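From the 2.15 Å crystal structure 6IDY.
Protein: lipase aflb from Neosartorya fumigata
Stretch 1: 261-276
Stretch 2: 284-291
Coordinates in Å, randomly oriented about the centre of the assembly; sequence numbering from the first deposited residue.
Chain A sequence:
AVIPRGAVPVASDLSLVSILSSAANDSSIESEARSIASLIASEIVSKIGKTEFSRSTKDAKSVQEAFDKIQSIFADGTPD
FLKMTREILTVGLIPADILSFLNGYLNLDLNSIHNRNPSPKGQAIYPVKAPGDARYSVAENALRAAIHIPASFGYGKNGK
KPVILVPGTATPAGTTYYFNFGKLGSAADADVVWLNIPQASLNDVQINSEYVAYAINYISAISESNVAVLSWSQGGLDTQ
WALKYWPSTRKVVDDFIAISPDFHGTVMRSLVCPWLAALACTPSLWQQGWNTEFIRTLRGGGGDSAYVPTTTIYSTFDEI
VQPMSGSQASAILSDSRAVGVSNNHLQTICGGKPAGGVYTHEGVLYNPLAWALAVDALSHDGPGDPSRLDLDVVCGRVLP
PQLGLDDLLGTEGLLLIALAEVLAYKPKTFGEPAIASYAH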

# COMPACT_ATOMS: atom_id res chain seq x y z
N PRO A 261 2.57 -5.69 4.63
CA PRO A 261 3.58 -5.97 3.60
C PRO A 261 3.67 -7.44 3.23
O PRO A 261 3.57 -8.31 4.09
CB PRO A 261 4.87 -5.47 4.25
CG PRO A 261 4.65 -5.72 5.71
CD PRO A 261 3.19 -5.53 5.96
N ASP A 262 3.88 -7.72 1.94
CA ASP A 262 4.00 -9.09 1.47
C ASP A 262 5.45 -9.36 1.07
O ASP A 262 5.75 -9.62 -0.09
CB ASP A 262 2.98 -9.38 0.34
CG ASP A 262 3.12 -8.54 -0.91
OD1 ASP A 262 3.42 -7.33 -0.79
OD2 ASP A 262 2.92 -9.09 -2.01
N PHE A 263 6.35 -9.33 2.07
CA PHE A 263 7.80 -9.53 1.87
C PHE A 263 8.15 -10.90 1.33
O PHE A 263 9.27 -11.08 0.84
CB PHE A 263 8.61 -9.21 3.14
CG PHE A 263 8.54 -7.78 3.58
CD1 PHE A 263 9.00 -6.75 2.76
CD2 PHE A 263 8.06 -7.45 4.85
CE1 PHE A 263 8.94 -5.42 3.18
CE2 PHE A 263 8.06 -6.12 5.29
CZ PHE A 263 8.47 -5.11 4.44
N HIS A 264 7.20 -11.86 1.37
CA HIS A 264 7.39 -13.19 0.80
C HIS A 264 6.28 -13.44 -0.23
O HIS A 264 6.09 -14.56 -0.66
CB HIS A 264 7.39 -14.28 1.89
CG HIS A 264 8.21 -15.49 1.52
ND1 HIS A 264 8.11 -16.09 0.27
CD2 HIS A 264 9.10 -16.18 2.27
CE1 HIS A 264 8.96 -17.11 0.29
NE2 HIS A 264 9.58 -17.20 1.47
N GLY A 265 5.58 -12.39 -0.62
CA GLY A 265 4.46 -12.51 -1.54
C GLY A 265 3.28 -13.23 -0.91
O GLY A 265 3.08 -13.18 0.31
N THR A 266 2.51 -13.94 -1.73
CA THR A 266 1.33 -14.66 -1.27
C THR A 266 1.09 -15.94 -2.03
O THR A 266 1.48 -16.06 -3.20
CB THR A 266 0.10 -13.72 -1.27
OG1 THR A 266 -1.02 -14.42 -0.72
CG2 THR A 266 -0.25 -13.20 -2.66
N VAL A 267 0.43 -16.89 -1.39
CA VAL A 267 0.10 -18.16 -2.04
C VAL A 267 -1.28 -18.11 -2.64
O VAL A 267 -2.12 -17.31 -2.22
CB VAL A 267 0.25 -19.38 -1.11
CG1 VAL A 267 1.68 -19.58 -0.70
CG2 VAL A 267 -0.67 -19.29 0.10
N MET A 268 -1.52 -19.01 -3.59
CA MET A 268 -2.81 -19.20 -4.23
C MET A 268 -3.03 -20.71 -4.30
O MET A 268 -2.11 -21.47 -4.60
CB MET A 268 -2.86 -18.55 -5.63
CG MET A 268 -2.74 -17.02 -5.61
SD MET A 268 -4.05 -16.18 -4.66
CE MET A 268 -5.36 -16.11 -5.91
N ARG A 269 -4.25 -21.13 -3.97
CA ARG A 269 -4.65 -22.53 -3.98
C ARG A 269 -4.57 -23.11 -5.42
O ARG A 269 -4.07 -24.22 -5.61
CB ARG A 269 -6.06 -22.62 -3.39
CG ARG A 269 -6.75 -23.96 -3.54
CD ARG A 269 -7.84 -24.13 -2.51
NE ARG A 269 -8.73 -22.97 -2.42
CZ ARG A 269 -9.83 -22.80 -3.15
NH1 ARG A 269 -10.20 -23.71 -4.04
NH2 ARG A 269 -10.58 -21.72 -2.98
N SER A 270 -5.03 -22.33 -6.42
CA SER A 270 -4.98 -22.72 -7.83
C SER A 270 -3.77 -22.07 -8.52
O SER A 270 -3.18 -21.15 -7.97
CB SER A 270 -6.28 -22.35 -8.54
OG SER A 270 -7.38 -23.01 -7.93
N LEU A 271 -3.39 -22.56 -9.71
CA LEU A 271 -2.24 -22.05 -10.47
C LEU A 271 -2.64 -20.77 -11.21
O LEU A 271 -2.68 -20.71 -12.44
CB LEU A 271 -1.67 -23.13 -11.40
CG LEU A 271 -1.01 -24.33 -10.69
CD1 LEU A 271 -0.84 -25.51 -11.65
CD2 LEU A 271 0.31 -23.94 -10.04
N VAL A 272 -2.96 -19.75 -10.41
CA VAL A 272 -3.45 -18.45 -10.85
C VAL A 272 -2.70 -17.33 -10.12
O VAL A 272 -2.08 -17.58 -9.09
CB VAL A 272 -4.99 -18.33 -10.66
CG1 VAL A 272 -5.75 -19.27 -11.60
CG2 VAL A 272 -5.42 -18.54 -9.20
N CYS A 273 -2.77 -16.10 -10.63
CA CYS A 273 -2.05 -15.00 -10.01
C CYS A 273 -2.71 -14.46 -8.73
O CYS A 273 -3.93 -14.44 -8.65
CB CYS A 273 -1.84 -13.88 -11.02
SG CYS A 273 -3.37 -13.02 -11.49
N PRO A 274 -1.91 -13.87 -7.81
CA PRO A 274 -2.52 -13.14 -6.67
C PRO A 274 -3.44 -12.02 -7.18
O PRO A 274 -3.30 -11.57 -8.33
CB PRO A 274 -1.30 -12.52 -5.99
CG PRO A 274 -0.16 -13.42 -6.35
CD PRO A 274 -0.44 -13.79 -7.76
N TRP A 275 -4.40 -11.58 -6.33
CA TRP A 275 -5.41 -10.55 -6.64
C TRP A 275 -6.44 -11.05 -7.66
O TRP A 275 -7.51 -11.49 -7.26
CB TRP A 275 -4.78 -9.21 -7.11
CG TRP A 275 -3.94 -8.52 -6.08
CD1 TRP A 275 -2.67 -8.85 -5.70
CD2 TRP A 275 -4.30 -7.35 -5.34
NE1 TRP A 275 -2.22 -7.96 -4.75
CE2 TRP A 275 -3.19 -7.02 -4.52
CE3 TRP A 275 -5.44 -6.54 -5.30
CZ2 TRP A 275 -3.22 -5.95 -3.63
CZ3 TRP A 275 -5.45 -5.45 -4.43
CH2 TRP A 275 -4.35 -5.15 -3.63
N LEU A 276 -6.12 -10.98 -8.97
CA LEU A 276 -7.01 -11.32 -10.08
C LEU A 276 -7.41 -12.80 -10.15
O LEU A 276 -8.51 -13.10 -10.62
CB LEU A 276 -6.41 -10.84 -11.42
CG LEU A 276 -7.32 -10.88 -12.66
CD1 LEU A 276 -8.58 -10.03 -12.47
CD2 LEU A 276 -6.58 -10.45 -13.91
N SER A 284 3.42 -7.21 -11.80
CA SER A 284 3.46 -7.14 -10.33
C SER A 284 2.58 -8.17 -9.65
O SER A 284 2.93 -8.62 -8.56
CB SER A 284 3.16 -5.73 -9.83
OG SER A 284 1.77 -5.45 -9.83
N LEU A 285 1.45 -8.58 -10.29
CA LEU A 285 0.58 -9.61 -9.72
C LEU A 285 1.33 -10.95 -9.72
O LEU A 285 1.42 -11.59 -8.67
CB LEU A 285 -0.77 -9.74 -10.45
CG LEU A 285 -1.70 -8.50 -10.49
CD1 LEU A 285 -3.10 -8.88 -10.95
CD2 LEU A 285 -1.78 -7.80 -9.13
N TRP A 286 1.93 -11.32 -10.87
CA TRP A 286 2.70 -12.55 -10.99
C TRP A 286 3.93 -12.58 -10.09
O TRP A 286 4.19 -13.61 -9.48
CB TRP A 286 3.06 -12.86 -12.45
CG TRP A 286 1.95 -13.53 -13.21
CD1 TRP A 286 1.34 -13.07 -14.34
CD2 TRP A 286 1.27 -14.74 -12.84
NE1 TRP A 286 0.34 -13.94 -14.71
CE2 TRP A 286 0.28 -14.98 -13.82
CE3 TRP A 286 1.42 -15.67 -11.79
CZ2 TRP A 286 -0.56 -16.09 -13.77
CZ3 TRP A 286 0.59 -16.78 -11.75
CH2 TRP A 286 -0.38 -16.98 -12.74
N GLN A 287 4.64 -11.44 -9.96
CA GLN A 287 5.84 -11.33 -9.10
C GLN A 287 5.54 -11.49 -7.61
O GLN A 287 6.43 -11.85 -6.85
CB GLN A 287 6.56 -10.00 -9.32
CG GLN A 287 7.28 -9.94 -10.66
CD GLN A 287 7.76 -8.55 -10.97
OE1 GLN A 287 7.02 -7.56 -10.90
NE2 GLN A 287 9.03 -8.45 -11.34
N GLN A 288 4.29 -11.23 -7.20
CA GLN A 288 3.91 -11.31 -5.80
C GLN A 288 3.49 -12.72 -5.35
O GLN A 288 2.99 -12.89 -4.24
CB GLN A 288 2.86 -10.25 -5.45
CG GLN A 288 3.51 -8.86 -5.40
CD GLN A 288 2.50 -7.77 -5.23
OE1 GLN A 288 1.89 -7.28 -6.18
NE2 GLN A 288 2.31 -7.37 -3.99
N GLY A 289 3.76 -13.71 -6.19
CA GLY A 289 3.56 -15.11 -5.83
C GLY A 289 4.64 -15.51 -4.84
O GLY A 289 5.75 -14.97 -4.90
N TRP A 290 4.33 -16.42 -3.92
CA TRP A 290 5.25 -16.90 -2.88
C TRP A 290 6.60 -17.40 -3.38
O TRP A 290 7.62 -17.08 -2.77
CB TRP A 290 4.58 -18.01 -2.05
CG TRP A 290 5.29 -18.34 -0.77
CD1 TRP A 290 6.25 -19.28 -0.57
CD2 TRP A 290 5.09 -17.69 0.50
NE1 TRP A 290 6.65 -19.29 0.74
CE2 TRP A 290 5.96 -18.32 1.43
CE3 TRP A 290 4.24 -16.68 0.96
CZ2 TRP A 290 6.02 -17.94 2.77
CZ3 TRP A 290 4.30 -16.30 2.30
CH2 TRP A 290 5.17 -16.94 3.19
N ASN A 291 6.60 -18.21 -4.44
CA ASN A 291 7.80 -18.86 -4.95
C ASN A 291 8.38 -18.27 -6.23
O ASN A 291 9.15 -18.95 -6.93
CB ASN A 291 7.54 -20.37 -5.11
CG ASN A 291 7.99 -21.13 -3.89
OD1 ASN A 291 9.16 -21.51 -3.75
ND2 ASN A 291 7.08 -21.32 -2.94

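Stretch 261-276 has no regular helix or strand; it passes the end of a helix that enters stretch 284-291 from earlier in the chain and the loop that follows, and the two bury 802 Å² between them. Their backbones are joined by a single beta bridge pairing T266 with G289: T266 N donates to Q288 O (2.8 Å) and W290 N donates to T266 O (3.0 Å). Two CA-H...O contacts reinforce this crossing, G289 CA to T266 O at 3.5 Å and W290 CA to H264 O at 3.3 Å.

A type I turn from D262 to G265, closed by G265 N to D262 O (2.8 Å), brings the chain to the bridge. G265 sits with its CA 3.1 Å from Q288 O. An ideal CB here would point toward the other stretch and clash with Q288 O at 2.4 Å and with G289 O at 2.8 Å; the positive phi of 69° by itself also favours glycine. The CA-to-CB bond of T266 points away, and its t rotamer leaves OG1 to bond elsewhere in the structure.

D262 points toward the second stretch, and with chi1 at 62° (p) its carboxylate meets the amide of Q288, whose NE2 donates to D262 OD2 at 2.7 Å. The Q288 CB starts sideways, but an m, t side chain with chi3 at -84° carries the amide nearer. A bond elsewhere in the structure satisfies OE1, so both ends of this buried amide have polar partners.

H264 and W290 form an offset stack, with the imidazole and the five-membered ring of the indole 3.8 Å apart between centroids and their planes only 8° from parallel. Both side chains are t at chi1 (-151° and -166°), which lays one flat ring over the other. H264 CB sits over the indole's six-membered ring, 3.8 Å from its centroid, so the side chain covers both rings of the tryptophan. H264 ND1 adds a weak hydrogen bond to W290 O at 3.2 Å. T266 CA lies at the indole edge, while V267, m at chi1, brings CG1 to 3.6 Å from W290 CB. W290 has the largest area covered by the opposing stretch.

Farther along, W286 leaves its backbone pointing away, yet chi1 of -82° and chi2 of 121° swing the indole back so that its face receives C273. C273 CB stands 3.5 Å from the centroid of the six-membered ring and only 4° off its normal, a nearly ideal CH-pi contact. The p rotamer of C273 places SG obliquely, 4.9 Å from that centroid, where it is covalently bonded to a group elsewhere in the structure; SG also lies 4.2 Å from L285 CD1.

L285, m at chi1 and t at chi2, fills an apolar pocket: its CD2 is 3.7 Å from W275 CD1 and its CD1 3.9 Å from L276 CB. The P274 ring, C-gamma exo, packs on the helix backbone, with CD 3.0 Å from L285 O.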